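Local structure of D-alanyl-D-alanine carboxypeptidase (Streptococcus pneumoniae R6, 1XP4) at residues N207-L210 / Y216-G219. The protein probably removes the C-terminal D-alanine from peptidoglycan precursors as a serine carboxypeptidase (PBP3) of the S11 family, in cell wall biogenesis. Numbering follows the deposited sequence.
Sequences NYML and YRGG
Met209, present as selenomethionine, and Arg217 make the closely packed, buried side of this contact, between two parts of the loop that connects strands 201-204 and 220-228. The Met209 chain bends at its third torsion (chi3 93°), which brings methyl CE into van der Waals contact with Arg217 CB at 3.6 Å, with Arg217 CG just beyond; the two side chains run side by side and point the same way. A backbone bond ties the same pair: Arg217 N donates to Met209 O at 3.3 Å, a long bond in which the donor stands above the carbonyl plane. Within segment 207-210, Asn207 OD1 accepts from Met209 N (3.0 Å), closing an Asx turn that holds residues 207-209 in a bend.

The other half is looser and more open to solvent. Leu210 O lies at the edge of the Tyr216 ring, near its plane, 3.2 Å from CD1 of Tyr216, while the hydroxyl end of this exposed side chain extends away from residues 207-210. Tyr208 O and Tyr216 N come near each other, but at an angle too poor for a hydrogen bond. Leu210 meets Tyr216 through its backbone carbonyl; its CB points away from residues 216-219.

Buried Met209 packs between Phe235 of strand 234-241 and Phe264, Thr267 and Ser268 of helix 262-277. Beyond its aliphatic part, the guanidinium of Arg217 spans sheet and helix: NH1 forms a salt bridge with Glu241, and NH2 is shared between Asp272 and Ser268. The contact thereby joins the loop to helix 262-277 and to strand 234-241 of the five-stranded antiparallel sheet, just ahead of edge strand 220-228, which carries the predicted substrate-binding Lys224.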
ATOM      1  N   ASN A 207       5.389   5.733  13.700  1.00 16.35           N
ATOM      2  CA  ASN A 207       4.084   5.093  13.726  1.00 16.50           C
ATOM      3  C   ASN A 207       3.775   4.699  15.161  1.00 17.26           C
ATOM      4  O   ASN A 207       4.305   3.713  15.669  1.00 20.49           O
ATOM      5  CB  ASN A 207       4.097   3.851  12.838  1.00 16.67           C
ATOM      6  CG  ASN A 207       2.718   3.256  12.649  1.00 20.00           C
ATOM      7  OD1 ASN A 207       1.849   3.386  13.510  1.00 21.21           O
ATOM      8  ND2 ASN A 207       2.514   2.584  11.522  1.00 22.10           N
ATOM      9  N   TYR A 208       2.911   5.465  15.812  1.00 16.60           N
ATOM     10  CA  TYR A 208       2.553   5.190  17.193  1.00 16.59           C
ATOM     11  C   TYR A 208       1.422   4.201  17.443  1.00 14.34           C
ATOM     12  O   TYR A 208       0.882   4.136  18.543  1.00 12.84           O
ATOM     13  CB  TYR A 208       2.279   6.508  17.902  1.00 20.04           C
ATOM     14  CG  TYR A 208       3.553   7.281  18.083  1.00 26.95           C
ATOM     15  CD1 TYR A 208       4.644   6.697  18.716  1.00 30.49           C
ATOM     16  CD2 TYR A 208       3.683   8.585  17.624  1.00 29.98           C
ATOM     17  CE1 TYR A 208       5.827   7.385  18.893  1.00 29.83           C
ATOM     18  CE2 TYR A 208       4.870   9.286  17.799  1.00 30.73           C
ATOM     19  CZ  TYR A 208       5.935   8.674  18.440  1.00 29.02           C
ATOM     20  OH  TYR A 208       7.110   9.353  18.659  1.00 33.84           O
HETATM   21  N   MSE A 209       1.067   3.423  16.428  1.00 12.68           N
HETATM   22  CA  MSE A 209       0.022   2.422  16.589  1.00 13.13           C
HETATM   23  C   MSE A 209       0.653   1.032  16.631  1.00 14.10           C
HETATM   24  O   MSE A 209      -0.044   0.015  16.651  1.00 13.25           O
HETATM   25  CB  MSE A 209      -0.989   2.514  15.448  1.00 10.90           C
HETATM   26  CG  MSE A 209      -1.863   3.746  15.530  1.00 13.16           C
HETATM   27 SE   MSE A 209      -3.032   3.930  14.024  1.00 18.12          SE
HETATM   28  CE  MSE A 209      -4.578   3.045  14.749  1.00 15.97           C
ATOM     29  N   LEU A 210       1.983   1.004  16.654  1.00 14.70           N
ATOM     30  CA  LEU A 210       2.727  -0.243  16.700  1.00 16.37           C
ATOM     31  C   LEU A 210       2.893  -0.775  18.133  1.00 20.82           C
ATOM     32  O   LEU A 210       2.553  -0.105  19.122  1.00 18.79           O
ATOM     33  CB  LEU A 210       4.105  -0.054  16.050  1.00 13.97           C
ATOM     34  CG  LEU A 210       4.145   0.298  14.556  1.00 12.26           C
ATOM     35  CD1 LEU A 210       5.580   0.565  14.099  1.00  7.21           C
ATOM     36  CD2 LEU A 210       3.541  -0.849  13.750  1.00  9.62           C
ATOM     37  N   TYR A 216      -1.074   2.573  20.293  1.00 16.18           N
ATOM     38  CA  TYR A 216      -1.175   1.171  19.882  1.00 14.55           C
ATOM     39  C   TYR A 216      -2.602   0.729  19.567  1.00 16.64           C
ATOM     40  O   TYR A 216      -3.551   1.121  20.247  1.00 21.27           O
ATOM     41  CB  TYR A 216      -0.629   0.268  20.987  1.00 11.03           C
ATOM     42  CG  TYR A 216      -0.830  -1.213  20.746  1.00 11.38           C
ATOM     43  CD1 TYR A 216       0.103  -1.963  20.027  1.00 11.60           C
ATOM     44  CD2 TYR A 216      -1.967  -1.866  21.221  1.00 11.31           C
ATOM     45  CE1 TYR A 216      -0.090  -3.323  19.788  1.00 10.22           C
ATOM     46  CE2 TYR A 216      -2.169  -3.225  20.985  1.00 11.35           C
ATOM     47  CZ  TYR A 216      -1.230  -3.945  20.269  1.00 11.75           C
ATOM     48  OH  TYR A 216      -1.438  -5.285  20.028  1.00 17.75           O
ATOM     49  N   ARG A 217      -2.732  -0.102  18.540  1.00 15.22           N
ATOM     50  CA  ARG A 217      -4.009  -0.662  18.114  1.00 16.64           C
ATOM     51  C   ARG A 217      -3.642  -2.026  17.530  1.00 16.77           C
ATOM     52  O   ARG A 217      -2.997  -2.123  16.485  1.00 16.94           O
ATOM     53  CB  ARG A 217      -4.683   0.262  17.080  1.00 18.28           C
ATOM     54  CG  ARG A 217      -5.590  -0.409  16.032  1.00 21.59           C
ATOM     55  CD  ARG A 217      -6.949  -0.900  16.526  1.00 18.24           C
ATOM     56  NE  ARG A 217      -7.944   0.164  16.640  1.00 20.17           N
ATOM     57  CZ  ARG A 217      -9.256  -0.010  16.468  1.00 21.17           C
ATOM     58  NH1 ARG A 217      -9.745  -1.201  16.154  1.00 21.49           N
ATOM     59  NH2 ARG A 217     -10.091   0.997  16.654  1.00 20.22           N
ATOM     60  N   GLY A 218      -4.028  -3.076  18.244  1.00 17.36           N
ATOM     61  CA  GLY A 218      -3.720  -4.428  17.821  1.00 16.73           C
ATOM     62  C   GLY A 218      -3.991  -4.733  16.362  1.00 17.73           C
ATOM     63  O   GLY A 218      -5.102  -4.520  15.866  1.00 17.66           O
ATOM     64  N   GLY A 219      -2.969  -5.244  15.676  1.00 16.86           N
ATOM     65  CA  GLY A 219      -3.107  -5.593  14.273  1.00 15.80           C
ATOM     66  C   GLY A 219      -2.260  -4.766  13.322  1.00 15.28           C
ATOM     67  O   GLY A 219      -1.819  -5.252  12.284  1.00 14.97           O
TER